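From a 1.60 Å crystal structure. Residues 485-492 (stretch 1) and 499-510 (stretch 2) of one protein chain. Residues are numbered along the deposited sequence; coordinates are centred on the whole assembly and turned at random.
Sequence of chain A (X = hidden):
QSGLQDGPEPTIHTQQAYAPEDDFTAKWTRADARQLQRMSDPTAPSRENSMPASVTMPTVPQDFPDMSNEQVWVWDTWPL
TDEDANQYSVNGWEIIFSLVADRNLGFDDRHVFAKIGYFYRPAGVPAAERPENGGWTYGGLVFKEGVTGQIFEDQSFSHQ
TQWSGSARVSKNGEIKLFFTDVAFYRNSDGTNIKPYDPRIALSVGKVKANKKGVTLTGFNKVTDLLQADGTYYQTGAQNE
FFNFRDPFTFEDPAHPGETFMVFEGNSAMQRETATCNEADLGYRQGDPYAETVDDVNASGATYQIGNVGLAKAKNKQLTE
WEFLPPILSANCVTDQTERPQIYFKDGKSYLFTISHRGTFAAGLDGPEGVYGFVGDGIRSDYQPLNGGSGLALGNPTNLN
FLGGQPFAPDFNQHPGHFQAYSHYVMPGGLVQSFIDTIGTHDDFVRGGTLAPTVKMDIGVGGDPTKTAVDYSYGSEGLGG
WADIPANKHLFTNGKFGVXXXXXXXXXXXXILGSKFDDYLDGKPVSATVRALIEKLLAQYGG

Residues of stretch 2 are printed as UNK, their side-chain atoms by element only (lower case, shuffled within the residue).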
ATOM      1  N   PRO A 485     -12.533  -7.111   2.285  1.00 11.97           N
ATOM      2  CA  PRO A 485     -13.978  -6.962   2.364  1.00 11.97           C
ATOM      3  C   PRO A 485     -14.474  -5.551   2.081  1.00 12.76           C
ATOM      4  O   PRO A 485     -13.845  -4.560   2.482  1.00 13.26           O
ATOM      5  CB  PRO A 485     -14.274  -7.339   3.828  1.00 12.41           C
ATOM      6  CG  PRO A 485     -13.049  -6.996   4.560  1.00 12.30           C
ATOM      7  CD  PRO A 485     -11.905  -7.192   3.616  1.00 12.19           C
ATOM      8  N   ALA A 486     -15.640  -5.457   1.453  1.00 13.40           N
ATOM      9  CA  ALA A 486     -16.287  -4.166   1.201  1.00 13.99           C
ATOM     10  C   ALA A 486     -17.135  -3.800   2.412  1.00 14.87           C
ATOM     11  O   ALA A 486     -17.866  -4.647   2.923  1.00 16.06           O
ATOM     12  CB  ALA A 486     -17.148  -4.248  -0.044  1.00 14.17           C
ATOM     13  N   ASN A 487     -17.035  -2.551   2.870  1.00 14.89           N
ATOM     14  CA  ASN A 487     -17.928  -2.044   3.915  1.00 15.15           C
ATOM     15  C   ASN A 487     -18.956  -1.057   3.371  1.00 15.81           C
ATOM     16  O   ASN A 487     -19.834  -0.609   4.107  1.00 16.61           O
ATOM     17  CB  ASN A 487     -17.131  -1.422   5.075  1.00 15.08           C
ATOM     18  CG  ASN A 487     -16.308  -0.236   4.644  1.00 15.44           C
ATOM     19  OD1 ASN A 487     -15.447  -0.351   3.763  1.00 15.90           O
ATOM     20  ND2 ASN A 487     -16.552   0.916   5.258  1.00 15.82           N
ATOM     21  N   LYS A 488     -18.877  -0.752   2.082  1.00 16.07           N
ATOM     22  CA  LYS A 488     -19.914   0.031   1.411  1.00 16.02           C
ATOM     23  C   LYS A 488     -20.311  -0.709   0.147  1.00 15.96           C
ATOM     24  O   LYS A 488     -19.508  -1.408  -0.456  1.00 14.58           O
ATOM     25  CB  LYS A 488     -19.427   1.431   1.068  1.00 17.15           C
ATOM     26  CG  LYS A 488     -19.044   2.266   2.276  1.00 17.99           C
ATOM     27  CD  LYS A 488     -20.230   2.641   3.150  1.00 20.26           C
ATOM     28  CE  LYS A 488     -19.810   3.613   4.244  1.00 22.24           C
ATOM     29  NZ  LYS A 488     -20.897   3.813   5.249  1.00 24.17           N
ATOM     30  N   HIS A 489     -21.565  -0.558  -0.237  1.00 15.40           N
ATOM     31  CA  HIS A 489     -22.132  -1.304  -1.351  1.00 16.69           C
ATOM     32  C   HIS A 489     -22.846  -0.362  -2.278  1.00 17.76           C
ATOM     33  O   HIS A 489     -23.853   0.243  -1.903  1.00 17.50           O
ATOM     34  CB  HIS A 489     -23.081  -2.363  -0.804  1.00 17.25           C
ATOM     35  CG  HIS A 489     -22.448  -3.174   0.268  1.00 17.59           C
ATOM     36  ND1 HIS A 489     -21.578  -4.214  -0.004  1.00 18.38           N
ATOM     37  CD2 HIS A 489     -22.451  -3.022   1.612  1.00 17.70           C
ATOM     38  CE1 HIS A 489     -21.128  -4.706   1.137  1.00 18.81           C
ATOM     39  NE2 HIS A 489     -21.634  -3.995   2.129  1.00 18.36           N
ATOM     40  N   LEU A 490     -22.295  -0.228  -3.479  1.00 17.57           N
ATOM     41  CA  LEU A 490     -22.862   0.630  -4.495  1.00 17.70           C
ATOM     42  C   LEU A 490     -23.898  -0.157  -5.278  1.00 18.78           C
ATOM     43  O   LEU A 490     -23.654  -1.298  -5.707  1.00 17.35           O
ATOM     44  CB  LEU A 490     -21.751   1.140  -5.426  1.00 18.62           C
ATOM     45  CG  LEU A 490     -22.194   2.081  -6.544  1.00 18.54           C
ATOM     46  CD1 LEU A 490     -22.861   3.325  -5.979  1.00 18.91           C
ATOM     47  CD2 LEU A 490     -21.014   2.480  -7.414  1.00 18.04           C
ATOM     48  N   PHE A 491     -25.076   0.451  -5.438  1.00 18.43           N
ATOM     49  CA  PHE A 491     -26.100  -0.074  -6.323  1.00 20.16           C
ATOM     50  C   PHE A 491     -26.379   0.997  -7.354  1.00 21.99           C
ATOM     51  O   PHE A 491     -26.743   2.112  -6.992  1.00 22.26           O
ATOM     52  CB  PHE A 491     -27.344  -0.427  -5.524  1.00 20.33           C
ATOM     53  CG  PHE A 491     -27.122  -1.527  -4.549  1.00 21.04           C
ATOM     54  CD1 PHE A 491     -26.810  -2.801  -5.007  1.00 21.27           C
ATOM     55  CD2 PHE A 491     -27.201  -1.306  -3.185  1.00 21.13           C
ATOM     56  CE1 PHE A 491     -26.591  -3.839  -4.110  1.00 21.87           C
ATOM     57  CE2 PHE A 491     -26.988  -2.338  -2.286  1.00 21.27           C
ATOM     58  CZ  PHE A 491     -26.682  -3.605  -2.751  1.00 20.93           C
ATOM     59  N   THR A 492     -26.143   0.676  -8.623  1.00 24.93           N
ATOM     60  CA  THR A 492     -26.148   1.674  -9.688  1.00 27.17           C
ATOM     61  C   THR A 492     -26.729   1.089 -10.987  1.00 29.83           C
ATOM     62  O   THR A 492     -26.506  -0.075 -11.327  1.00 27.17           O
ATOM     63  CB  THR A 492     -24.730   2.242  -9.920  1.00 28.48           C
ATOM     64  OG1 THR A 492     -24.760   3.274 -10.915  1.00 29.62           O
ATOM     65  CG2 THR A 492     -23.755   1.152 -10.351  1.00 27.99           C
ATOM     66  N   UNK A 499     -24.739   4.372  -2.508  1.00 24.90           N
ATOM     67  CA  UNK A 499     -23.936   3.432  -1.754  1.00 24.46           C
ATOM     68  C   UNK A 499     -24.524   3.280  -0.358  1.00 22.88           C
ATOM     69  O   UNK A 499     -24.907   4.262   0.264  1.00 23.67           O
ATOM     70  c   UNK A 499     -22.510   3.934  -1.675  1.00 25.29           C
ATOM     71  N   UNK A 500     -24.569   2.055   0.143  1.00 21.20           N
ATOM     72  CA  UNK A 500     -25.150   1.795   1.462  1.00 20.56           C
ATOM     73  C   UNK A 500     -24.260   0.909   2.338  1.00 20.87           C
ATOM     74  O   UNK A 500     -23.320   0.283   1.865  1.00 19.69           O
ATOM     75  c   UNK A 500     -27.457   2.040   0.469  1.00 20.65           C
ATOM     76  c   UNK A 500     -26.466  -0.225   0.709  1.00 19.94           C
ATOM     77  c   UNK A 500     -26.554   1.163   1.317  1.00 20.16           C
ATOM     78  N   UNK A 501     -24.588   0.858   3.626  1.00 21.11           N
ATOM     79  CA  UNK A 501     -23.846   0.058   4.594  1.00 20.94           C
ATOM     80  C   UNK A 501     -24.131  -1.419   4.419  1.00 20.83           C
ATOM     81  O   UNK A 501     -25.035  -1.806   3.675  1.00 20.27           O
ATOM     82  c   UNK A 501     -24.249   0.479   6.008  1.00 21.38           C
ATOM     83  o   UNK A 501     -25.616   0.162   6.217  1.00 21.77           O
ATOM     84  N   UNK A 502     -23.351  -2.250   5.107  1.00 21.30           N
ATOM     85  CA  UNK A 502     -23.576  -3.684   5.128  1.00 22.42           C
ATOM     86  C   UNK A 502     -25.042  -3.940   5.547  1.00 23.35           C
ATOM     87  O   UNK A 502     -25.763  -4.660   4.879  1.00 23.13           O
ATOM     88  c   UNK A 502     -21.184  -4.431   5.737  1.00 24.91           C
ATOM     89  c   UNK A 502     -22.662  -4.383   6.151  1.00 23.65           C
ATOM     90  o   UNK A 502     -20.823  -4.080   4.596  1.00 23.64           O
ATOM     91  o   UNK A 502     -20.369  -4.825   6.598  1.00 26.05           O
ATOM     92  N   UNK A 503     -25.435  -3.326   6.661  1.00 25.70           N
ATOM     93  CA  UNK A 503     -26.751  -3.519   7.289  1.00 28.71           C
ATOM     94  C   UNK A 503     -27.879  -3.102   6.348  1.00 28.08           C
ATOM     95  O   UNK A 503     -28.867  -3.832   6.168  1.00 26.92           O
ATOM     96  o   UNK A 503     -23.732  -3.998  10.025  1.00 38.92           O
ATOM     97  c   UNK A 503     -24.464  -3.115   9.512  1.00 35.27           C
ATOM     98  c   UNK A 503     -26.838  -2.715   8.599  1.00 30.61           C
ATOM     99  o   UNK A 503     -24.007  -2.158   8.819  1.00 31.88           O
ATOM    100  c   UNK A 503     -25.969  -3.244   9.745  1.00 33.49           C
ATOM    101  N   UNK A 504     -27.725  -1.923   5.754  1.00 27.43           N
ATOM    102  CA  UNK A 504     -28.695  -1.423   4.796  1.00 27.09           C
ATOM    103  C   UNK A 504     -28.822  -2.357   3.592  1.00 26.50           C
ATOM    104  O   UNK A 504     -29.936  -2.708   3.189  1.00 25.06           O
ATOM    105  c   UNK A 504     -28.330  -0.014   4.360  1.00 27.10           C
ATOM    106  N   UNK A 505     -27.691  -2.783   3.034  1.00 26.34           N
ATOM    107  CA  UNK A 505     -27.702  -3.686   1.879  1.00 26.23           C
ATOM    108  C   UNK A 505     -28.493  -4.957   2.177  1.00 28.71           C
ATOM    109  O   UNK A 505     -29.277  -5.413   1.342  1.00 27.01           O
ATOM    110  c   UNK A 505     -26.281  -4.034   1.437  1.00 25.81           C
ATOM    111  N   UNK A 506     -28.289  -5.530   3.363  1.00 30.59           N
ATOM    112  CA  UNK A 506     -29.018  -6.744   3.753  1.00 32.21           C
ATOM    113  C   UNK A 506     -30.524  -6.487   3.833  1.00 31.67           C
ATOM    114  O   UNK A 506     -31.319  -7.315   3.412  1.00 33.46           O
ATOM    115  c   UNK A 506     -26.703  -8.714   4.071  1.00 40.56           C
ATOM    116  n   UNK A 506     -25.422  -8.763   3.715  1.00 44.09           N
ATOM    117  o   UNK A 506     -27.558  -9.452   3.575  1.00 44.19           O
ATOM    118  c   UNK A 506     -28.522  -7.272   5.103  1.00 33.90           C
ATOM    119  c   UNK A 506     -27.064  -7.690   5.133  1.00 37.62           C
ATOM    120  N   UNK A 507     -30.887  -5.332   4.381  1.00 31.00           N
ATOM    121  CA  UNK A 507     -32.278  -4.928   4.570  1.00 32.33           C
ATOM    122  C   UNK A 507     -32.977  -4.718   3.233  1.00 31.76           C
ATOM    123  O   UNK A 507     -34.096  -5.189   3.013  1.00 30.76           O
ATOM    124  n   UNK A 507     -35.924  -2.240   7.854  1.00 45.30           N
ATOM    125  c   UNK A 507     -32.324  -3.624   5.369  1.00 34.13           C
ATOM    126  c   UNK A 507     -33.673  -3.290   5.982  1.00 38.45           C
ATOM    127  c   UNK A 507     -34.599  -2.769   8.284  1.00 44.25           C
ATOM    128  c   UNK A 507     -33.496  -2.483   7.272  1.00 41.91           C
ATOM    129  N   UNK A 508     -32.299  -3.987   2.352  1.00 29.31           N
ATOM    130  CA  UNK A 508     -32.792  -3.697   1.015  1.00 29.00           C
ATOM    131  C   UNK A 508     -33.058  -4.987   0.243  1.00 28.56           C
ATOM    132  O   UNK A 508     -34.083  -5.117  -0.433  1.00 27.67           O
ATOM    133  c   UNK A 508     -30.545  -0.609   0.565  1.00 29.46           C
ATOM    134  c   UNK A 508     -32.075  -2.791  -1.244  1.00 28.66           C
ATOM    135  c   UNK A 508     -31.806  -1.400   0.842  1.00 28.70           C
ATOM    136  c   UNK A 508     -31.785  -2.813   0.256  1.00 28.36           C
ATOM    137  N   UNK A 509     -32.134  -5.933   0.338  1.00 27.77           N
ATOM    138  CA  UNK A 509     -32.279  -7.183  -0.374  1.00 28.09           C
ATOM    139  C   UNK A 509     -33.465  -7.979   0.147  1.00 29.07           C
ATOM    140  O   UNK A 509     -34.189  -8.584  -0.635  1.00 30.15           O
ATOM    141  c   UNK A 509     -29.879  -7.438  -1.134  1.00 29.28           C
ATOM    142  c   UNK A 509     -28.580  -8.185  -0.898  1.00 29.82           C
ATOM    143  n   UNK A 509     -26.355  -7.642  -3.783  1.00 30.61           N
ATOM    144  n   UNK A 509     -28.287  -8.877  -3.668  1.00 30.85           N
ATOM    145  c   UNK A 509     -31.005  -8.012  -0.287  1.00 28.26           C
ATOM    146  n   UNK A 509     -27.506  -7.748  -1.792  1.00 29.96           N
ATOM    147  c   UNK A 509     -27.386  -8.094  -3.076  1.00 30.36           C
ATOM    148  N   UNK A 510     -33.649  -7.975   1.461  1.00 31.23           N
ATOM    149  CA  UNK A 510     -34.761  -8.689   2.084  1.00 33.62           C
ATOM    150  C   UNK A 510     -36.105  -8.099   1.645  1.00 31.65           C
ATOM    151  O   UNK A 510     -37.004  -8.833   1.242  1.00 32.66           O
ATOM    152  c   UNK A 510     -33.775  -9.801   4.191  1.00 39.91           C
ATOM    153  c   UNK A 510     -34.616 -10.959   4.731  1.00 43.41           C
ATOM    154  c   UNK A 510     -35.506 -11.613   3.674  1.00 45.08           C
ATOM    155  c   UNK A 510     -34.626  -8.667   3.618  1.00 37.09           C
ATOM    156  n   UNK A 510     -36.536 -12.509   4.276  1.00 46.36           N
TER
HETATM  157  O   HOH W   1     -17.960  -5.152   5.659  1.00 35.20           O
HETATM  158  O   HOH W   2     -21.070  -1.232   6.526  1.00 21.04           O

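Position 499 carries a single side-chain carbon, lying 4.4 Å from Leu490 CD1, and its CA sits 4.1 Å from Leu490 CA. One carbon means alanine: Ala499, whose small methyl group suits a non-hydrogen-bonded antiparallel pair with backbones this close.

Position 500 has three carbons, one carrying the other two, and no polar atom. One of the outer carbons lies 3.7 Å from Phe491 CE2, at the edge of the ring. This is valine, Val500, beta-branched as strands favour; the carbon is CG2, on the sheet face shared with His489.

At 501 one carbon is followed by one oxygen, and the CA-to-CB bond points away from stretch 1. The oxygen accepts from the backbone N of position 504 at 3.0 Å, a helix N-cap. Serine fits: Ser501 OG satisfies an amide that has no helical carbonyl to bond.

Position 502 has two carbons, the second bearing two oxygens, one of which lies 2.6 Å from His489 NE2, which donates to it nearly straight at 164°. A carboxylate on a short stem is Asp502, the oxygen OD1. In the first turn of the helix, a negative charge is also favourable.

Position 503 has three carbons in a chain, the last with two oxygens, and no contact to stretch 1. It is Glu503, whose charge can meet solvent at this exposed site. Position 504, also out of contact, has one carbon: Ala504, an apolar group taking little room in a buried place.

Position 505 again has one carbon, pointing toward stretch 1, 4.0 Å from His489 CD2 and 4.2 Å from Phe491 CE2. Ala505 lets the helix pack near both rings.

Position 506 has three carbons, ending in one oxygen and one nitrogen, and 507 four in a row ending in nitrogen: Gln506 and Lys507, with polar ends suited to exposed sites.

Position 508 has four carbons, forked at the first with one arm two carbons long, directed toward stretch 1 though not in close contact. Ile508, branched and apolar, suits its burial.

Position 509 runs three carbons, a nitrogen, then a carbon bearing two nitrogens, one 3.8 Å from Phe491 CE1, at the ring edge. This is Arg509, its extended chain bringing NH2 there. Position 510, four carbons ending in nitrogen, is Lys510, its charge free to meet solvent.

The contact begins as a sheet and continues as a helix. His489 N donates to Val500 O at 2.9 Å, and Val500 N to His489 O at 2.8 Å. Beyond this pair, the His489 side chain reaches Asp502, while a water joins Asn487 O (2.8 Å) to Asp502 N (2.9 Å). Phe491 extends the apolar packing along Val500 and Ala505.

Stretch 2 (499-510) AVSDEAAQKIRK
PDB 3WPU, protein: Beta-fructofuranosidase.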